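Local coordinates for uncharacterized protein (Legionella longbeachae NSW150, PDB 4JZA) that probably removes the 3-phosphate from phosphatidylinositol 3-phosphate, a phosphoinositide phosphatase activity that may alter host lipid metabolism, at residues 199-202 against 203-207; 264-267 against 268-272; 220-223 against 224-227; 178-181 against 182-186. All blocks are in the same frame, centred on the assembly; numbering follows the deposited sequence.

Interactions 1, 2 and 3 are each made between successive turns of one helix, and the three helices pack together within the phosphoinositide phosphatase insertion domain. Interaction 1 lies against interaction 2, their centres about 10 Å apart, through Tyr203 on Met266, Ala202 on Ile269 and Tyr199 on Leu270. Interaction 3 is about 15 Å, centre to centre, from each of them. It meets interaction 2 where Met267 CE comes to 3.5 Å from Phe224 CZ, and interaction 1 where Tyr203 OH probably hydrogen-bonds Asp220 OD1. Interaction 4 ends helix 172-183 earlier in the chain; its nearest atoms remain about 11 Å from interaction 1 and about 17 Å from interaction 2.

Interaction 1 (199-202 against 203-207); sequences YQHA and YFCNL
Cys205 reaches back one turn and sets its sulfur over a face of the His201 ring, SG lying 4.0 Å from the ring centroid and 20° off the normal. It is displaced toward the NE2 and CD2 rim, with NE2 3.8 Å from SG. The imidazole gets there with CG anti to the backbone N (chi1 -155°); its other nitrogen, ND1, makes a weak bond to Leu193 O. Asn206 approaches Ala202 quite differently, not over a face but with its amide. ND2 donates to Ala202 O at 2.8 Å, and the acceptor lies close to the plane of the Asn206 amide. Since the backbone N of Asn206 also donates to Ala202 O at 3.0 Å, one carbonyl is gripped twice by the same residue, which should limit the rotation of that amide. Tyr203 and Phe204 find partners on other helices: the tyrosine hydroxyl goes to Asp220, and the phenylalanine ring meets Trp192 edge-to-face. The bonds from Tyr203 N to Tyr199 O and from Cys205 N to His201 O carry the spiral underneath. Such i to i+4 pairing is what an alpha-helix gives, here in the buried helix 198-206 of the mainly helical phosphoinositide phosphatase insertion domain.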
# COMPACT_ATOMS: atom_id res chain seq x y z
N TYR A 199 -19.61 -3.18 19.78
CA TYR A 199 -20.99 -3.76 19.85
C TYR A 199 -22.02 -2.84 19.19
O TYR A 199 -23.01 -3.27 18.61
CB TYR A 199 -21.41 -4.15 21.29
CG TYR A 199 -21.72 -2.98 22.16
CD1 TYR A 199 -20.70 -2.22 22.67
CD2 TYR A 199 -23.04 -2.60 22.45
CE1 TYR A 199 -20.95 -1.11 23.47
CE2 TYR A 199 -23.30 -1.50 23.27
CZ TYR A 199 -22.23 -0.76 23.78
OH TYR A 199 -22.36 0.37 24.59
N GLN A 200 -21.75 -1.55 19.26
CA GLN A 200 -22.69 -0.59 18.72
C GLN A 200 -22.55 -0.60 17.21
O GLN A 200 -23.54 -0.51 16.51
CB GLN A 200 -22.44 0.81 19.29
CG GLN A 200 -22.62 0.93 20.81
CD GLN A 200 -22.26 2.33 21.32
OE1 GLN A 200 -23.02 3.26 21.19
NE2 GLN A 200 -21.09 2.47 21.87
N HIS A 201 -21.31 -0.70 16.73
CA HIS A 201 -21.03 -0.86 15.30
C HIS A 201 -21.77 -2.07 14.75
O HIS A 201 -22.35 -2.00 13.65
CB HIS A 201 -19.52 -1.02 15.04
CG HIS A 201 -19.07 -0.60 13.66
ND1 HIS A 201 -18.96 0.72 13.28
CD2 HIS A 201 -18.65 -1.32 12.60
CE1 HIS A 201 -18.50 0.80 12.04
NE2 HIS A 201 -18.32 -0.43 11.60
N ALA A 202 -21.78 -3.18 15.50
CA ALA A 202 -22.50 -4.33 15.03
C ALA A 202 -24.01 -4.04 14.96
O ALA A 202 -24.70 -4.49 14.01
CB ALA A 202 -22.24 -5.54 15.90
N TYR A 203 -24.52 -3.29 15.95
CA TYR A 203 -25.96 -2.99 16.00
C TYR A 203 -26.40 -2.33 14.70
O TYR A 203 -27.24 -2.85 14.00
CB TYR A 203 -26.33 -2.11 17.21
CG TYR A 203 -27.82 -1.87 17.37
CD1 TYR A 203 -28.61 -2.82 17.95
CD2 TYR A 203 -28.41 -0.72 16.95
CE1 TYR A 203 -29.96 -2.65 18.12
CE2 TYR A 203 -29.78 -0.54 17.10
CZ TYR A 203 -30.56 -1.51 17.70
OH TYR A 203 -31.93 -1.40 17.86
N PHE A 204 -25.80 -1.21 14.36
CA PHE A 204 -26.26 -0.44 13.22
C PHE A 204 -25.91 -1.11 11.90
O PHE A 204 -26.67 -1.03 10.94
CB PHE A 204 -25.66 0.98 13.25
CG PHE A 204 -26.24 1.87 14.33
CD1 PHE A 204 -27.52 2.38 14.21
CD2 PHE A 204 -25.50 2.20 15.45
CE1 PHE A 204 -28.05 3.20 15.20
CE2 PHE A 204 -26.02 3.03 16.44
CZ PHE A 204 -27.29 3.52 16.32
N CYS A 205 -24.76 -1.77 11.82
CA CYS A 205 -24.36 -2.37 10.53
C CYS A 205 -25.17 -3.63 10.22
O CYS A 205 -25.24 -4.03 9.08
CB CYS A 205 -22.84 -2.66 10.45
SG CYS A 205 -21.84 -1.14 10.40
N ASN A 206 -25.80 -4.23 11.23
CA ASN A 206 -26.63 -5.42 10.98
C ASN A 206 -28.12 -5.18 11.09
O ASN A 206 -28.92 -6.10 10.88
CB ASN A 206 -26.22 -6.53 11.91
CG ASN A 206 -24.82 -7.01 11.60
OD1 ASN A 206 -24.62 -7.71 10.63
ND2 ASN A 206 -23.85 -6.58 12.39
N LEU A 207 -28.50 -3.94 11.35
CA LEU A 207 -29.89 -3.58 11.55
C LEU A 207 -30.75 -4.10 10.42
O LEU A 207 -30.51 -3.80 9.24
CB LEU A 207 -30.03 -2.06 11.61
CG LEU A 207 -31.34 -1.49 12.15
CD1 LEU A 207 -31.45 -1.78 13.64
CD2 LEU A 207 -31.40 -0.00 11.85

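Interaction 2 (264-267 against 268-272); sequences REMM and RILAA
Glu265 and Arg268 form a two-pronged salt bridge along the helix surface. Arg268 offers its side edge, NE to Glu265 OE1 at 2.8 Å and NH2 to Glu265 OE2 at 2.9 Å, each oxygen taking one nitrogen on its syn side but tilted out of the carboxylate plane. The paired bonds hold the carboxylate at the guanidinium edge, the planes only 20° apart. The glutamate curls toward its partner by a bend at chi2 (-47°), while the arginine leaves the backbone extended and folds at chi3. Arg264 runs alongside Arg268, its CD 4.1 Å from Arg268 NH2. This is a typical i to i+3 ion pair, laid over the alpha-helical bonds of helix 261-270: Arg268 N to Arg264 O at 3.0 Å, and Ala271 N to Met267 O at 2.8 Å. On the apolar side Leu270 CD1 is approached by two selenomethionines. Met267 brings CE to 3.5 Å from it, crossing the leucine at a slant, whereas Met266 lies alongside Leu270, pointing the same way, with CG 4.1 Å from CD1. Leu270 packs on Leu277 and Leu281 of helix 274-288, Met266 touches Tyr203, and Phe256 rests against Arg264, Met267 and Arg268.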
# COMPACT_ATOMS: atom_id res chain seq x y z
N ARG A 264 -28.61 -10.00 17.72
CA ARG A 264 -27.77 -11.19 17.76
C ARG A 264 -26.27 -10.81 17.73
O ARG A 264 -25.48 -11.23 18.58
CB ARG A 264 -28.13 -12.18 16.61
CG ARG A 264 -27.68 -13.62 16.86
CD ARG A 264 -27.90 -14.68 15.79
NE ARG A 264 -29.14 -14.52 15.04
CZ ARG A 264 -29.21 -14.40 13.72
NH1 ARG A 264 -28.10 -14.44 12.97
NH2 ARG A 264 -30.40 -14.25 13.13
N GLU A 265 -25.88 -10.01 16.75
CA GLU A 265 -24.47 -9.70 16.58
C GLU A 265 -23.95 -8.80 17.71
O GLU A 265 -22.80 -8.89 18.09
CB GLU A 265 -24.21 -9.09 15.17
CG GLU A 265 -24.44 -10.07 14.00
CD GLU A 265 -23.79 -11.44 14.22
OE1 GLU A 265 -22.59 -11.51 14.56
OE2 GLU A 265 -24.49 -12.47 14.06
N MSE A 266 -24.81 -7.94 18.22
CA MSE A 266 -24.47 -7.11 19.35
C MSE A 266 -24.21 -7.98 20.53
O MSE A 266 -23.26 -7.76 21.25
CB MSE A 266 -25.59 -6.17 19.67
CG MSE A 266 -25.25 -5.33 20.91
SE MSE A 266 -26.66 -4.08 21.50
CE MSE A 266 -28.19 -4.83 20.48
N MSE A 267 -25.05 -8.98 20.78
CA MSE A 267 -24.82 -9.87 21.93
C MSE A 267 -23.52 -10.61 21.76
O MSE A 267 -22.71 -10.64 22.68
CB MSE A 267 -25.93 -10.90 22.18
CG MSE A 267 -27.04 -10.43 23.15
SE MSE A 267 -26.46 -9.57 24.88
CE MSE A 267 -26.73 -7.77 24.15
N ARG A 268 -23.31 -11.19 20.58
CA ARG A 268 -22.09 -11.96 20.30
C ARG A 268 -20.85 -11.24 20.80
O ARG A 268 -19.93 -11.87 21.31
CB ARG A 268 -21.97 -12.25 18.80
CG ARG A 268 -20.79 -13.16 18.44
CD ARG A 268 -20.65 -13.31 16.94
NE ARG A 268 -21.94 -13.55 16.31
CZ ARG A 268 -22.61 -14.71 16.33
NH1 ARG A 268 -22.11 -15.76 16.96
NH2 ARG A 268 -23.78 -14.81 15.71
N ILE A 269 -20.82 -9.93 20.67
CA ILE A 269 -19.68 -9.17 21.14
C ILE A 269 -19.67 -8.93 22.64
O ILE A 269 -18.61 -8.91 23.26
CB ILE A 269 -19.62 -7.83 20.42
CG1 ILE A 269 -19.29 -8.08 18.95
CG2 ILE A 269 -18.60 -6.93 21.08
CD1 ILE A 269 -20.08 -7.24 17.98
N LEU A 270 -20.85 -8.74 23.22
CA LEU A 270 -20.95 -8.40 24.65
C LEU A 270 -20.70 -9.64 25.50
O LEU A 270 -20.16 -9.54 26.59
CB LEU A 270 -22.31 -7.75 24.97
CG LEU A 270 -22.54 -6.31 24.46
CD1 LEU A 270 -23.94 -5.82 24.79
CD2 LEU A 270 -21.53 -5.36 25.05
N ALA A 271 -21.07 -10.81 24.97
CA ALA A 271 -20.92 -12.10 25.67
C ALA A 271 -19.48 -12.48 25.96
O ALA A 271 -19.23 -13.38 26.76
CB ALA A 271 -21.58 -13.21 24.86
N ALA A 272 -18.54 -11.82 25.30
CA ALA A 272 -17.13 -12.08 25.51
C ALA A 272 -16.63 -11.54 26.84
O ALA A 272 -15.54 -11.93 27.26
CB ALA A 272 -16.32 -11.50 24.38

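Interaction 3 (220-223 against 224-227); sequences DFNN and FLLN
Phe221 is met by two side chains from the next turn of its helix, Phe224 and Leu225. The Phe224 ring brings CD2 to 4.0 Å from Phe221 CE1, the two aromatic side chains crossing at a slant. Leu225 uses both methyls: CD1 lies 4.1 Å from Phe221 CE2, and CD2 is equally far from Phe221 CZ, with CG above one face of the ring near its rim. Both phenylalanines have CG anti to the backbone N (chi1 -169° and 175°), which sends their rings to the same flank of the helix. Leu225 instead has CG anti to its carbonyl carbon (chi1 -72°), which points its methyls back to the ring of the preceding turn. Behind these groups run the alpha-helical bonds, among them Leu225 N to Phe221 O at 3.1 Å and Leu226 N to Asn222 O at 3.1 Å. A second shell ties the polar residues down: Asp220, besides bonding Tyr203, accepts from His262 NE2 with OD2, and Asn222 OD1 accepts from Lys285 NZ. Phe221 lies on Met266 and Phe224 on Met267 of helix 261-270, while Phe221 meets Phe284 of helix 274-288 edge-to-face and Phe224 touches Leu281.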
# COMPACT_ATOMS: atom_id res chain seq x y z
N ASP A 220 -37.02 -0.51 19.15
CA ASP A 220 -36.34 -1.79 18.98
C ASP A 220 -35.40 -2.09 20.15
O ASP A 220 -35.40 -3.19 20.68
CB ASP A 220 -35.53 -1.82 17.69
CG ASP A 220 -34.70 -3.09 17.54
OD1 ASP A 220 -33.61 -3.20 18.16
OD2 ASP A 220 -35.15 -3.97 16.78
N PHE A 221 -34.61 -1.09 20.55
CA PHE A 221 -33.63 -1.32 21.59
C PHE A 221 -34.26 -1.46 22.97
O PHE A 221 -33.81 -2.30 23.76
CB PHE A 221 -32.55 -0.23 21.60
CG PHE A 221 -31.41 -0.59 22.50
CD1 PHE A 221 -30.73 -1.75 22.29
CD2 PHE A 221 -31.08 0.19 23.58
CE1 PHE A 221 -29.71 -2.13 23.13
CE2 PHE A 221 -30.07 -0.18 24.43
CZ PHE A 221 -29.38 -1.34 24.22
N ASN A 222 -35.30 -0.67 23.25
CA ASN A 222 -36.05 -0.83 24.49
C ASN A 222 -36.76 -2.20 24.55
O ASN A 222 -36.76 -2.84 25.60
CB ASN A 222 -37.05 0.32 24.68
CG ASN A 222 -36.37 1.67 24.92
OD1 ASN A 222 -35.23 1.74 25.37
ND2 ASN A 222 -37.05 2.74 24.57
N ASN A 223 -37.34 -2.65 23.43
CA ASN A 223 -37.96 -4.00 23.37
C ASN A 223 -36.97 -5.10 23.64
O ASN A 223 -37.35 -6.19 24.10
CB ASN A 223 -38.62 -4.26 22.00
CG ASN A 223 -39.87 -3.46 21.81
OD1 ASN A 223 -40.34 -2.82 22.74
ND2 ASN A 223 -40.41 -3.47 20.60
N PHE A 224 -35.73 -4.84 23.27
CA PHE A 224 -34.66 -5.76 23.57
C PHE A 224 -34.35 -5.79 25.07
O PHE A 224 -34.12 -6.85 25.64
CB PHE A 224 -33.38 -5.42 22.79
CG PHE A 224 -32.23 -6.28 23.19
CD1 PHE A 224 -32.25 -7.64 22.88
CD2 PHE A 224 -31.22 -5.78 23.95
CE1 PHE A 224 -31.24 -8.46 23.29
CE2 PHE A 224 -30.21 -6.60 24.37
CZ PHE A 224 -30.22 -7.94 24.04
N LEU A 225 -34.34 -4.62 25.69
CA LEU A 225 -34.00 -4.54 27.11
C LEU A 225 -35.01 -5.24 28.01
O LEU A 225 -34.64 -5.88 28.99
CB LEU A 225 -33.87 -3.10 27.53
CG LEU A 225 -32.63 -2.42 26.99
CD1 LEU A 225 -32.56 -1.04 27.59
CD2 LEU A 225 -31.37 -3.19 27.31
N LEU A 226 -36.29 -5.14 27.66
CA LEU A 226 -37.35 -5.84 28.39
C LEU A 226 -37.15 -7.33 28.17
O LEU A 226 -36.86 -8.06 29.12
CB LEU A 226 -38.75 -5.34 27.96
CG LEU A 226 -38.95 -3.83 28.28
CD1 LEU A 226 -40.12 -3.22 27.51
CD2 LEU A 226 -39.09 -3.56 29.78
N ASN A 227 -37.22 -7.77 26.92
CA ASN A 227 -36.88 -9.16 26.56
C ASN A 227 -35.57 -9.72 27.19
O ASN A 227 -35.42 -10.93 27.34
CB ASN A 227 -36.80 -9.29 25.03
CG ASN A 227 -36.58 -10.72 24.57
OD1 ASN A 227 -37.15 -11.65 25.13
ND2 ASN A 227 -35.76 -10.89 23.55

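Interaction 4 (178-181 against 182-186); sequences LTLI and KAKKY
A Schellman motif ends helix 172-183, and Ile181 and Tyr186 meet across it. Tyr186 N donates to Ile181 O at 3.0 Å, spanning five residues, while inside that loop Lys185 N reaches Lys182 O at 2.9 Å. Lys185 is the C-prime residue; its positive phi (59°) turns the chain back so that these two amides can bond to carbonyls of the last helical turn. The regular pattern persists just up to this point, with Lys184 N bonding Leu180 O at 2.9 Å and only weakly Ile181 O, and Lys184 is the first residue to depart from helical backbone angles. The reversal also brings Tyr186 over Ile181, giving the apolar contact that commonly accompanies this motif. The two side chains cross at about a right angle, with the isoleucine branch CG2 3.9 Å from Tyr186 CD1. CG2 stands anti to the backbone N, which leaves it facing the returning chain, while CG1 is anti to the carbonyl carbon. Ile181 O, which accepts from Tyr186 N, also faces one side of the tyrosine ring, toward its rim. On a more exposed side, Lys184 lays its aliphatic chain near Leu180, CE coming 4.2 Å from Leu180 CD2. Lys182 sends its NZ out to Leu325 O. The helix end is thereby held to helix 315-325, where Tyr186 rests on Glu322 and Leu325, while Ile181 packs on Trp309 and Tyr310 of helix 308-311.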
# COMPACT_ATOMS: atom_id res chain seq x y z
N LEU A 178 -20.45 -4.49 -4.53
CA LEU A 178 -19.93 -3.37 -5.32
C LEU A 178 -21.01 -2.69 -6.13
O LEU A 178 -21.06 -1.44 -6.26
CB LEU A 178 -18.78 -3.82 -6.21
CG LEU A 178 -17.53 -4.27 -5.46
CD1 LEU A 178 -16.54 -4.89 -6.43
CD2 LEU A 178 -16.84 -3.14 -4.71
N THR A 179 -21.92 -3.50 -6.66
CA THR A 179 -23.07 -2.99 -7.38
C THR A 179 -23.95 -2.11 -6.49
O THR A 179 -24.37 -1.05 -6.93
CB THR A 179 -23.85 -4.19 -7.96
OG1 THR A 179 -23.02 -4.89 -8.90
CG2 THR A 179 -25.17 -3.73 -8.65
N LEU A 180 -24.24 -2.55 -5.27
CA LEU A 180 -24.99 -1.72 -4.34
C LEU A 180 -24.28 -0.36 -4.05
O LEU A 180 -24.91 0.70 -4.02
CB LEU A 180 -25.19 -2.45 -3.00
CG LEU A 180 -26.25 -3.53 -2.95
CD1 LEU A 180 -26.18 -4.29 -1.63
CD2 LEU A 180 -27.64 -2.92 -3.14
N ILE A 181 -22.97 -0.42 -3.80
CA ILE A 181 -22.19 0.78 -3.54
C ILE A 181 -22.41 1.82 -4.67
O ILE A 181 -22.71 2.97 -4.38
CB ILE A 181 -20.70 0.43 -3.30
CG1 ILE A 181 -20.53 -0.32 -1.98
CG2 ILE A 181 -19.82 1.68 -3.23
CD1 ILE A 181 -19.26 -1.15 -1.89
N LYS A 182 -22.32 1.42 -5.93
CA LYS A 182 -22.58 2.35 -7.02
C LYS A 182 -24.02 2.79 -7.04
O LYS A 182 -24.33 3.95 -7.32
CB LYS A 182 -22.37 1.72 -8.36
CG LYS A 182 -21.00 1.21 -8.61
CD LYS A 182 -20.88 0.76 -10.06
CE LYS A 182 -20.82 1.94 -11.02
NZ LYS A 182 -20.45 1.47 -12.38
N ALA A 183 -24.93 1.87 -6.80
CA ALA A 183 -26.32 2.26 -6.94
C ALA A 183 -26.72 3.28 -5.87
O ALA A 183 -27.62 4.10 -6.12
CB ALA A 183 -27.23 1.05 -6.93
N LYS A 184 -26.03 3.27 -4.71
CA LYS A 184 -26.27 4.23 -3.64
C LYS A 184 -25.41 5.44 -3.76
O LYS A 184 -25.39 6.30 -2.86
CB LYS A 184 -26.18 3.55 -2.26
CG LYS A 184 -27.20 2.42 -2.17
CD LYS A 184 -27.38 1.85 -0.79
CE LYS A 184 -28.29 0.62 -0.88
NZ LYS A 184 -29.75 0.96 -0.79
N LYS A 185 -24.71 5.56 -4.89
CA LYS A 185 -23.85 6.71 -5.14
C LYS A 185 -22.75 6.88 -4.09
O LYS A 185 -22.51 7.99 -3.65
CB LYS A 185 -24.67 8.00 -5.20
CG LYS A 185 -26.05 7.80 -5.76
CD LYS A 185 -26.25 8.40 -7.12
CE LYS A 185 -27.63 8.02 -7.63
NZ LYS A 185 -28.36 9.20 -8.16
N TYR A 186 -22.10 5.79 -3.67
CA TYR A 186 -20.84 5.92 -2.96
C TYR A 186 -20.97 6.70 -1.67
O TYR A 186 -20.19 7.63 -1.43
CB TYR A 186 -19.81 6.62 -3.87
CG TYR A 186 -19.79 6.06 -5.27
CD1 TYR A 186 -19.22 4.82 -5.52
CD2 TYR A 186 -20.38 6.73 -6.33
CE1 TYR A 186 -19.20 4.28 -6.80
CE2 TYR A 186 -20.37 6.19 -7.62
CZ TYR A 186 -19.77 4.96 -7.85
OH TYR A 186 -19.76 4.35 -9.10